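Local structure of guanine nucleotide exchange factor p115rhogef (Homo sapiens, 1IAP) at residues 57-61 with 62-66; 117-120 with 121-124; 126-129 with 130-133. The protein is a guanine nucleotide exchange factor for Rho GTPases whose N-terminal RGS-like domain, the part described here, probably binds activated G-protein alpha subunits. All coordinates share one frame; numbering follows the deposited sequence.

Contact 1: 57-61 with 62-66; sequences DFYHS and FLEKT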
ATOM      1  N   ASP A  57      -4.129  11.059  -9.463  1.00 19.68           N
ATOM      2  CA  ASP A  57      -4.708   9.723  -9.287  1.00 23.86           C
ATOM      3  C   ASP A  57      -4.831   9.442  -7.791  1.00 17.85           C
ATOM      4  O   ASP A  57      -5.842   8.914  -7.325  1.00 26.50           O
ATOM      5  CB  ASP A  57      -3.815   8.653  -9.927  1.00 25.33           C
ATOM      6  CG  ASP A  57      -3.767   8.740 -11.443  1.00 34.33           C
ATOM      7  OD1 ASP A  57      -4.654   9.374 -12.056  1.00 42.61           O
ATOM      8  OD2 ASP A  57      -2.833   8.150 -12.026  1.00 40.62           O
ATOM      9  N   PHE A  58      -3.778   9.795  -7.059  1.00 21.15           N
ATOM     10  CA  PHE A  58      -3.715   9.623  -5.612  1.00 27.05           C
ATOM     11  C   PHE A  58      -4.865  10.411  -4.993  1.00 25.21           C
ATOM     12  O   PHE A  58      -5.526   9.933  -4.073  1.00 24.03           O
ATOM     13  CB  PHE A  58      -2.360  10.127  -5.101  1.00 24.41           C
ATOM     14  CG  PHE A  58      -2.212  10.111  -3.603  1.00 26.56           C
ATOM     15  CD1 PHE A  58      -1.660   9.008  -2.959  1.00 24.04           C
ATOM     16  CD2 PHE A  58      -2.555  11.230  -2.842  1.00 26.35           C
ATOM     17  CE1 PHE A  58      -1.447   9.014  -1.580  1.00 26.77           C
ATOM     18  CE2 PHE A  58      -2.346  11.246  -1.460  1.00 30.94           C
ATOM     19  CZ  PHE A  58      -1.787  10.133  -0.829  1.00 29.58           C
ATOM     20  N   TYR A  59      -5.105  11.614  -5.516  1.00 20.87           N
ATOM     21  CA  TYR A  59      -6.195  12.451  -5.032  1.00 19.40           C
ATOM     22  C   TYR A  59      -7.537  11.771  -5.271  1.00 23.44           C
ATOM     23  O   TYR A  59      -8.335  11.613  -4.347  1.00 18.35           O
ATOM     24  CB  TYR A  59      -6.173  13.826  -5.725  1.00 22.17           C
ATOM     25  CG  TYR A  59      -7.408  14.654  -5.476  1.00 22.81           C
ATOM     26  CD1 TYR A  59      -7.558  15.393  -4.302  1.00 29.13           C
ATOM     27  CD2 TYR A  59      -8.453  14.673  -6.403  1.00 25.82           C
ATOM     28  CE1 TYR A  59      -8.724  16.125  -4.055  1.00 28.39           C
ATOM     29  CE2 TYR A  59      -9.615  15.395  -6.167  1.00 32.86           C
ATOM     30  CZ  TYR A  59      -9.745  16.118  -4.995  1.00 29.36           C
ATOM     31  OH  TYR A  59     -10.900  16.827  -4.767  1.00 36.68           O
ATOM     32  N   HIS A  60      -7.769  11.335  -6.508  1.00 16.76           N
ATOM     33  CA  HIS A  60      -9.028  10.693  -6.859  1.00 24.17           C
ATOM     34  C   HIS A  60      -9.290   9.372  -6.139  1.00 21.64           C
ATOM     35  O   HIS A  60     -10.438   9.018  -5.889  1.00 22.05           O
ATOM     36  CB  HIS A  60      -9.124  10.511  -8.376  1.00 29.64           C
ATOM     37  CG  HIS A  60      -9.277  11.799  -9.125  1.00 37.65           C
ATOM     38  ND1 HIS A  60     -10.391  12.602  -9.003  1.00 37.36           N
ATOM     39  CD2 HIS A  60      -8.444  12.439  -9.979  1.00 42.42           C
ATOM     40  CE1 HIS A  60     -10.236  13.683  -9.746  1.00 42.76           C
ATOM     41  NE2 HIS A  60      -9.062  13.609 -10.349  1.00 45.65           N
ATOM     42  N   SER A  61      -8.221   8.670  -5.780  1.00 19.95           N
ATOM     43  CA  SER A  61      -8.332   7.386  -5.095  1.00 22.71           C
ATOM     44  C   SER A  61      -8.477   7.451  -3.577  1.00 28.40           C
ATOM     45  O   SER A  61      -9.222   6.658  -2.992  1.00 22.65           O
ATOM     46  CB  SER A  61      -7.121   6.503  -5.425  1.00 24.72           C
ATOM     47  OG  SER A  61      -7.130   6.087  -6.779  1.00 26.55           O
ATOM     48  N   PHE A  62      -7.791   8.402  -2.940  1.00 24.58           N
ATOM     49  CA  PHE A  62      -7.808   8.476  -1.481  1.00 21.89           C
ATOM     50  C   PHE A  62      -8.302   9.742  -0.805  1.00 27.15           C
ATOM     51  O   PHE A  62      -8.652   9.702   0.380  1.00 21.15           O
ATOM     52  CB  PHE A  62      -6.399   8.191  -0.939  1.00 18.45           C
ATOM     53  CG  PHE A  62      -5.769   6.951  -1.499  1.00 21.61           C
ATOM     54  CD1 PHE A  62      -4.759   7.040  -2.450  1.00 22.45           C
ATOM     55  CD2 PHE A  62      -6.185   5.692  -1.077  1.00 18.51           C
ATOM     56  CE1 PHE A  62      -4.174   5.892  -2.981  1.00 23.62           C
ATOM     57  CE2 PHE A  62      -5.608   4.541  -1.601  1.00 22.76           C
ATOM     58  CZ  PHE A  62      -4.600   4.641  -2.554  1.00 21.96           C
ATOM     59  N   LEU A  63      -8.340  10.853  -1.534  1.00 24.44           N
ATOM     60  CA  LEU A  63      -8.729  12.124  -0.922  1.00 22.33           C
ATOM     61  C   LEU A  63     -10.078  12.722  -1.324  1.00 27.97           C
ATOM     62  O   LEU A  63     -10.709  13.423  -0.530  1.00 30.08           O
ATOM     63  CB  LEU A  63      -7.600  13.149  -1.128  1.00 23.78           C
ATOM     64  CG  LEU A  63      -6.167  12.652  -0.857  1.00 20.13           C
ATOM     65  CD1 LEU A  63      -5.129  13.721  -1.209  1.00 18.64           C
ATOM     66  CD2 LEU A  63      -6.022  12.226   0.595  1.00 22.20           C
ATOM     67  N   GLU A  64     -10.533  12.436  -2.539  1.00 27.13           N
ATOM     68  CA  GLU A  64     -11.808  12.968  -3.014  1.00 30.27           C
ATOM     69  C   GLU A  64     -13.029  12.390  -2.292  1.00 33.48           C
ATOM     70  O   GLU A  64     -13.053  11.213  -1.934  1.00 32.26           O
ATOM     71  CB  GLU A  64     -11.936  12.773  -4.528  1.00 33.45           C
ATOM     72  CG  GLU A  64     -13.195  13.378  -5.118  1.00 42.71           C
ATOM     73  CD  GLU A  64     -13.116  13.516  -6.617  1.00 55.10           C
ATOM     74  OE1 GLU A  64     -12.928  12.487  -7.304  1.00 60.59           O
ATOM     75  OE2 GLU A  64     -13.241  14.658  -7.106  1.00 59.06           O
ATOM     76  N   LYS A  65     -14.046  13.234  -2.112  1.00 30.26           N
ATOM     77  CA  LYS A  65     -15.292  12.878  -1.430  1.00 34.43           C
ATOM     78  C   LYS A  65     -15.905  11.522  -1.786  1.00 34.21           C
ATOM     79  O   LYS A  65     -16.272  10.749  -0.899  1.00 38.76           O
ATOM     80  CB  LYS A  65     -16.339  13.974  -1.659  1.00 41.77           C
ATOM     81  CG  LYS A  65     -17.669  13.743  -0.950  1.00 54.42           C
ATOM     82  CD  LYS A  65     -18.768  14.651  -1.501  1.00 63.41           C
ATOM     83  CE  LYS A  65     -18.400  16.124  -1.385  1.00 71.63           C
ATOM     84  NZ  LYS A  65     -19.456  17.014  -1.947  1.00 76.50           N
ATOM     85  N   THR A  66     -16.026  11.234  -3.077  1.00 34.80           N
ATOM     86  CA  THR A  66     -16.629   9.973  -3.510  1.00 36.88           C
ATOM     87  C   THR A  66     -15.668   8.792  -3.627  1.00 31.23           C
ATOM     88  O   THR A  66     -16.091   7.694  -3.986  1.00 34.48           O
ATOM     89  CB  THR A  66     -17.363  10.132  -4.866  1.00 36.70           C
ATOM     90  OG1 THR A  66     -16.408  10.404  -5.902  1.00 42.66           O
ATOM     91  CG2 THR A  66     -18.377  11.265  -4.803  1.00 35.28           C
TER
HETATM   92  O   HOH W   1     -12.897   9.666  -7.043  1.00 58.27           O
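Phe-58 and Phe-62, one turn apart on the helix, turn their rings against each other obliquely, the planes 58° apart and Phe-62 CD1 lying over a face of the Phe-58 ring, 3.7 Å from Phe-58 CD1. Phe-58 also receives a methyl from Leu-63, the residue after Phe-62, with Leu-63 CD1 3.7 Å from Phe-58 CE2. The Phe-62 ring carries Ser-61 CB over one face as a CH-pi contact, 4.0 Å from the ring centroid.

On the outer side, His-60 and Glu-64 are joined by a hydrogen bond, ND1 of His-60 giving its proton to OE1 of Glu-64 at 3.1 Å. The oxygen lies almost exactly in the imidazole plane, yet the ring meets the carboxylate from above that group's own plane. With CG anti to the backbone N (chi1 -176°) and the chain extended beyond it, Glu-64 reaches back far enough to make this bond. A water donates to both Glu-64 OE1 and His-60 O, tying the carboxylate to the backbone. The Tyr-59 ring crosses Glu-64 obliquely, with Glu-64 N over one face, and its CD2 sits over the face of the His-60 ring. Tyr-59 O accepts from Leu-63 N and Glu-64 N on opposite faces of its plane; the second bond, at 3.0 Å, closes a wider pi-type turn.

This is the C-terminal end of helix 48-63: Phe-58 and Phe-62 pack on helix 32-43, where His-39 meets Phe-62 edge-to-face, and Leu-63 reaches Val-101 of helix 91-103 and Leu-81 of helix 75-81.

Contact 2: 117-120 with 121-124; sequences RSKR and LMGM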
ATOM      1  N   ARG A 117       1.335  -8.392  13.579  1.00 20.55           N
ATOM      2  CA  ARG A 117       2.410  -9.032  14.342  1.00 22.17           C
ATOM      3  C   ARG A 117       1.895  -9.971  15.431  1.00 25.25           C
ATOM      4  O   ARG A 117       2.433 -11.064  15.619  1.00 21.23           O
ATOM      5  CB  ARG A 117       3.342  -7.986  14.949  1.00 23.44           C
ATOM      6  CG  ARG A 117       4.112  -7.186  13.925  1.00 24.31           C
ATOM      7  CD  ARG A 117       5.254  -6.414  14.571  1.00 36.22           C
ATOM      8  NE  ARG A 117       4.792  -5.468  15.582  1.00 35.29           N
ATOM      9  CZ  ARG A 117       4.521  -4.187  15.350  1.00 33.76           C
ATOM     10  NH1 ARG A 117       4.660  -3.678  14.130  1.00 24.26           N
ATOM     11  NH2 ARG A 117       4.112  -3.410  16.342  1.00 30.03           N
ATOM     12  N   SER A 118       0.845  -9.550  16.136  1.00 23.62           N
ATOM     13  CA  SER A 118       0.263 -10.370  17.197  1.00 28.16           C
ATOM     14  C   SER A 118      -0.398 -11.622  16.631  1.00 23.62           C
ATOM     15  O   SER A 118      -0.163 -12.727  17.117  1.00 26.70           O
ATOM     16  CB  SER A 118      -0.755  -9.566  18.007  1.00 33.11           C
ATOM     17  OG  SER A 118      -0.112  -8.546  18.744  1.00 45.44           O
ATOM     18  N   LYS A 119      -1.203 -11.443  15.587  1.00 22.67           N
ATOM     19  CA  LYS A 119      -1.897 -12.560  14.953  1.00 26.21           C
ATOM     20  C   LYS A 119      -0.900 -13.544  14.342  1.00 21.98           C
ATOM     21  O   LYS A 119      -1.112 -14.756  14.379  1.00 26.69           O
ATOM     22  CB  LYS A 119      -2.858 -12.052  13.875  1.00 28.18           C
ATOM     23  CG  LYS A 119      -3.971 -11.145  14.383  1.00 33.73           C
ATOM     24  CD  LYS A 119      -5.041 -11.912  15.148  1.00 37.81           C
ATOM     25  CE  LYS A 119      -6.182 -10.994  15.580  1.00 35.16           C
ATOM     26  NZ  LYS A 119      -6.836 -10.319  14.420  1.00 51.58           N
ATOM     27  N   ARG A 120       0.208 -13.018  13.825  1.00 20.09           N
ATOM     28  CA  ARG A 120       1.242 -13.850  13.199  1.00 24.27           C
ATOM     29  C   ARG A 120       1.873 -14.818  14.197  1.00 30.12           C
ATOM     30  O   ARG A 120       2.170 -15.971  13.862  1.00 31.16           O
ATOM     31  CB  ARG A 120       2.331 -12.976  12.575  1.00 21.07           C
ATOM     32  CG  ARG A 120       3.343 -13.766  11.766  1.00 21.47           C
ATOM     33  CD  ARG A 120       4.477 -12.889  11.260  1.00 20.47           C
ATOM     34  NE  ARG A 120       5.345 -13.661  10.377  1.00 19.46           N
ATOM     35  CZ  ARG A 120       6.633 -13.417  10.167  1.00 20.32           C
ATOM     36  NH1 ARG A 120       7.234 -12.403  10.777  1.00 23.51           N
ATOM     37  NH2 ARG A 120       7.322 -14.205   9.355  1.00 28.82           N
ATOM     38  N   LEU A 121       2.087 -14.337  15.418  1.00 28.86           N
ATOM     39  CA  LEU A 121       2.671 -15.158  16.476  1.00 35.57           C
ATOM     40  C   LEU A 121       1.748 -16.323  16.820  1.00 35.09           C
ATOM     41  O   LEU A 121       2.207 -17.395  17.210  1.00 35.04           O
ATOM     42  CB  LEU A 121       2.925 -14.312  17.725  1.00 39.70           C
ATOM     43  CG  LEU A 121       3.949 -13.187  17.573  1.00 42.07           C
ATOM     44  CD1 LEU A 121       3.979 -12.340  18.838  1.00 41.47           C
ATOM     45  CD2 LEU A 121       5.322 -13.774  17.272  1.00 41.13           C
ATOM     46  N   MET A 122       0.448 -16.108  16.644  1.00 32.67           N
ATOM     47  CA  MET A 122      -0.560 -17.119  16.932  1.00 37.27           C
ATOM     48  C   MET A 122      -0.893 -17.981  15.713  1.00 31.85           C
ATOM     49  O   MET A 122      -1.755 -18.857  15.789  1.00 33.36           O
ATOM     50  CB  MET A 122      -1.841 -16.450  17.440  1.00 39.31           C
ATOM     51  CG  MET A 122      -1.664 -15.611  18.693  1.00 50.98           C
ATOM     52  SD  MET A 122      -3.235 -14.953  19.299  1.00 61.15           S
ATOM     53  CE  MET A 122      -3.299 -13.382  18.458  1.00 55.35           C
ATOM     54  N   GLY A 123      -0.220 -17.718  14.594  1.00 31.34           N
ATOM     55  CA  GLY A 123      -0.468 -18.469  13.372  1.00 29.60           C
ATOM     56  C   GLY A 123      -1.770 -18.054  12.712  1.00 34.71           C
ATOM     57  O   GLY A 123      -2.382 -18.825  11.969  1.00 32.06           O
ATOM     58  N   MET A 124      -2.190 -16.821  12.972  1.00 26.71           N
ATOM     59  CA  MET A 124      -3.435 -16.307  12.420  1.00 27.81           C
ATOM     60  C   MET A 124      -3.267 -15.336  11.252  1.00 22.46           C
ATOM     61  O   MET A 124      -4.134 -14.504  10.999  1.00 19.68           O
ATOM     62  CB  MET A 124      -4.288 -15.694  13.537  1.00 23.30           C
ATOM     63  CG  MET A 124      -4.800 -16.725  14.532  1.00 41.18           C
ATOM     64  SD  MET A 124      -5.536 -16.002  16.011  1.00 52.80           S
ATOM     65  CE  MET A 124      -7.206 -15.677  15.432  1.00 52.80           C
TER
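Lys-119 and Met-124 meet where helix 106-121 ends: this is a C-terminal cap of the Schellman type, on the surface of the domain, leading into the loop before helix 128-135. Met-124 N donates to Lys-119 O at 2.7 Å, and Gly-123 N donates to Arg-120 O at 3.0 Å from well above the carbonyl plane. Gly-123 has a positive phi of 75°, a conformation glycine adopts readily, and it turns the chain so that the N-H of Met-124 points back at the last turn, beside that of Gly-123. Just before, Leu-121 N still makes the i to i-4 helical bond to Arg-117 O, though a long one, while Met-122 N makes just weak bonds to Ser-118 O and Lys-119 O.

The reversal brings Met-124 alongside the last turn, its CB 3.9 Å from Lys-119 CB. Lys-119 bends at chi2 (-73°), which carries its CD across toward the terminal methyl of Met-122; CD stands 4.0 Å from Met-122 CE. Met-122 CE also lies 3.5 Å from Ser-118 O, brought there by the bend at the end of the Met-122 chain (chi3 -91°). Leu-121 lays its branch point against the backbone, CG 3.3 Å from Arg-117 O.

The charged ends leave this apolar patch for partners beyond it. Lys-119 NZ forms a salt bridge with Asp-115 one turn back, Arg-117 NH1 bonds to the carbonyl of Phe-5, and Arg-120, extended from CG to NE, pairs with Glu-128. Positive side chains at a helix C-terminus would be expected to interact favourably with the helix dipole, while the Schellman bonds give carbonyls of the last turn the partners that a continuing helix would have supplied.

Contact 3: 126-129 with 130-133; sequences PWEQ and ELAQ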
ATOM      1  N   PRO A 126      -2.077 -15.030   6.979  1.00 15.32           N
ATOM      2  CA  PRO A 126      -1.897 -15.767   5.726  1.00 17.12           C
ATOM      3  C   PRO A 126      -0.479 -15.846   5.192  1.00 17.53           C
ATOM      4  O   PRO A 126       0.367 -14.997   5.481  1.00 16.98           O
ATOM      5  CB  PRO A 126      -2.802 -15.002   4.758  1.00 16.54           C
ATOM      6  CG  PRO A 126      -2.705 -13.585   5.264  1.00 16.58           C
ATOM      7  CD  PRO A 126      -2.850 -13.792   6.751  1.00 13.59           C
ATOM      8  N   TRP A 127      -0.233 -16.897   4.416  1.00 17.73           N
ATOM      9  CA  TRP A 127       1.048 -17.114   3.758  1.00 18.49           C
ATOM     10  C   TRP A 127       2.288 -17.255   4.638  1.00 17.20           C
ATOM     11  O   TRP A 127       3.394 -16.974   4.186  1.00 19.33           O
ATOM     12  CB  TRP A 127       1.269 -15.999   2.732  1.00 13.35           C
ATOM     13  CG  TRP A 127       0.137 -15.883   1.761  1.00 23.10           C
ATOM     14  CD1 TRP A 127      -0.721 -14.831   1.621  1.00 25.20           C
ATOM     15  CD2 TRP A 127      -0.261 -16.860   0.796  1.00 23.31           C
ATOM     16  NE1 TRP A 127      -1.631 -15.093   0.625  1.00 21.40           N
ATOM     17  CE2 TRP A 127      -1.371 -16.331   0.101  1.00 26.08           C
ATOM     18  CE3 TRP A 127       0.212 -18.134   0.447  1.00 22.54           C
ATOM     19  CZ2 TRP A 127      -2.013 -17.028  -0.926  1.00 28.59           C
ATOM     20  CZ3 TRP A 127      -0.426 -18.827  -0.576  1.00 21.96           C
ATOM     21  CH2 TRP A 127      -1.529 -18.272  -1.249  1.00 24.87           C
ATOM     22  N   GLU A 128       2.111 -17.700   5.878  1.00 16.48           N
ATOM     23  CA  GLU A 128       3.243 -17.868   6.780  1.00 20.33           C
ATOM     24  C   GLU A 128       4.217 -18.930   6.267  1.00 17.97           C
ATOM     25  O   GLU A 128       5.423 -18.811   6.458  1.00 25.27           O
ATOM     26  CB  GLU A 128       2.757 -18.193   8.199  1.00 20.01           C
ATOM     27  CG  GLU A 128       3.843 -18.143   9.280  1.00 25.26           C
ATOM     28  CD  GLU A 128       4.624 -16.825   9.315  1.00 27.02           C
ATOM     29  OE1 GLU A 128       4.034 -15.750   9.085  1.00 26.01           O
ATOM     30  OE2 GLU A 128       5.845 -16.870   9.574  1.00 25.72           O
ATOM     31  N   GLN A 129       3.697 -19.953   5.596  1.00 17.83           N
ATOM     32  CA  GLN A 129       4.546 -21.000   5.043  1.00 16.50           C
ATOM     33  C   GLN A 129       5.512 -20.410   4.008  1.00 11.74           C
ATOM     34  O   GLN A 129       6.696 -20.746   3.996  1.00 12.55           O
ATOM     35  CB  GLN A 129       3.705 -22.103   4.384  1.00 17.64           C
ATOM     36  CG  GLN A 129       4.551 -23.117   3.625  1.00 26.65           C
ATOM     37  CD  GLN A 129       3.745 -24.034   2.728  1.00 33.20           C
ATOM     38  OE1 GLN A 129       3.984 -25.236   2.696  1.00 33.87           O
ATOM     39  NE2 GLN A 129       2.800 -23.469   1.977  1.00 32.12           N
ATOM     40  N   GLU A 130       5.007 -19.524   3.154  1.00 16.16           N
ATOM     41  CA  GLU A 130       5.831 -18.898   2.119  1.00 15.29           C
ATOM     42  C   GLU A 130       6.901 -18.003   2.733  1.00 19.33           C
ATOM     43  O   GLU A 130       8.065 -18.028   2.318  1.00 12.27           O
ATOM     44  CB  GLU A 130       4.960 -18.102   1.136  1.00 16.34           C
ATOM     45  CG  GLU A 130       4.200 -18.961   0.114  1.00 23.71           C
ATOM     46  CD  GLU A 130       3.214 -19.938   0.741  1.00 30.07           C
ATOM     47  OE1 GLU A 130       2.696 -19.668   1.848  1.00 28.87           O
ATOM     48  OE2 GLU A 130       2.949 -20.987   0.120  1.00 31.56           O
ATOM     49  N   LEU A 131       6.500 -17.221   3.730  1.00 13.60           N
ATOM     50  CA  LEU A 131       7.418 -16.326   4.434  1.00 16.16           C
ATOM     51  C   LEU A 131       8.491 -17.129   5.165  1.00 13.96           C
ATOM     52  O   LEU A 131       9.647 -16.711   5.241  1.00 14.84           O
ATOM     53  CB  LEU A 131       6.642 -15.471   5.439  1.00 12.04           C
ATOM     54  CG  LEU A 131       6.163 -14.086   4.995  1.00 26.04           C
ATOM     55  CD1 LEU A 131       5.876 -14.025   3.501  1.00 15.38           C
ATOM     56  CD2 LEU A 131       4.965 -13.669   5.838  1.00 16.60           C
ATOM     57  N   ALA A 132       8.093 -18.272   5.718  1.00 14.70           N
ATOM     58  CA  ALA A 132       9.026 -19.153   6.426  1.00 15.27           C
ATOM     59  C   ALA A 132      10.044 -19.703   5.444  1.00 13.12           C
ATOM     60  O   ALA A 132      11.236 -19.728   5.721  1.00 18.94           O
ATOM     61  CB  ALA A 132       8.274 -20.310   7.077  1.00 20.84           C
ATOM     62  N   GLN A 133       9.563 -20.170   4.295  1.00 15.93           N
ATOM     63  CA  GLN A 133      10.450 -20.728   3.283  1.00 17.92           C
ATOM     64  C   GLN A 133      11.464 -19.716   2.763  1.00 14.14           C
ATOM     65  O   GLN A 133      12.596 -20.080   2.440  1.00 19.05           O
ATOM     66  CB  GLN A 133       9.643 -21.340   2.141  1.00 22.58           C
ATOM     67  CG  GLN A 133       8.959 -22.645   2.542  1.00 29.71           C
ATOM     68  CD  GLN A 133       7.979 -23.133   1.505  1.00 37.16           C
ATOM     69  OE1 GLN A 133       7.904 -24.327   1.220  1.00 42.16           O
ATOM     70  NE2 GLN A 133       7.205 -22.210   0.940  1.00 37.26           N
TER
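Glu-130 sets its carboxylate against the rim of the Trp-127 indole, OE1 3.2 Å from CE3 and in the plane of the ring, with the two flat groups almost perpendicular (88°). The bend of Glu-130 at chi2 (61°) folds the carboxylate back toward the start of the helix. Gln-129 NE2 adds a weak hydrogen bond to Glu-130 OE2 at 3.1 Å, and the same oxygen forms a salt bridge with Arg-155 of helix 142-162. Gln-129 and Gln-133 run side by side with their amide planes stacked, 2° apart, Gln-129 CG lying 3.9 Å from Gln-133 NE2.

Behind these side chains stands the first turn of backbone: Leu-131 N donates to Trp-127 O at 3.1 Å, and Ala-132 N to Glu-128 O at 2.8 Å. Further out, Trp-127 packs on Leu-156 and meets His-159 edge-to-face, while Leu-131 touches His-17 and Ala-20 of helix 15-28.

At the N-cap position Trp-127 has a left-handed helical backbone, turning the chain into helix 128-135 while its indole packs against helix 142-162. Glu-128, salt-bridged to Arg-120, and Glu-130, to Arg-155, would be expected to suit the positive end of the helix dipole, a common pattern at helix N-termini.

The three contacts follow one another along the chain within a single all-helical RGS-like domain. Contact 1, at the end of helix 48-63, lies on the opposite side of the chain's centre from the other two: its centre is about 33 Å from each, and its nearest atoms stay about 21 Å from contact 2 and about 20 Å from contact 3. Contacts 2 and 3 are neighbours, with centres about 12 Å apart, one closing helix 106-121 and the other opening helix 128-135. They touch through the salt bridge of Arg-120 NE to Glu-128 OE1, at 2.8 Å, which spans the short connection and links the end of one helix to the start of the next.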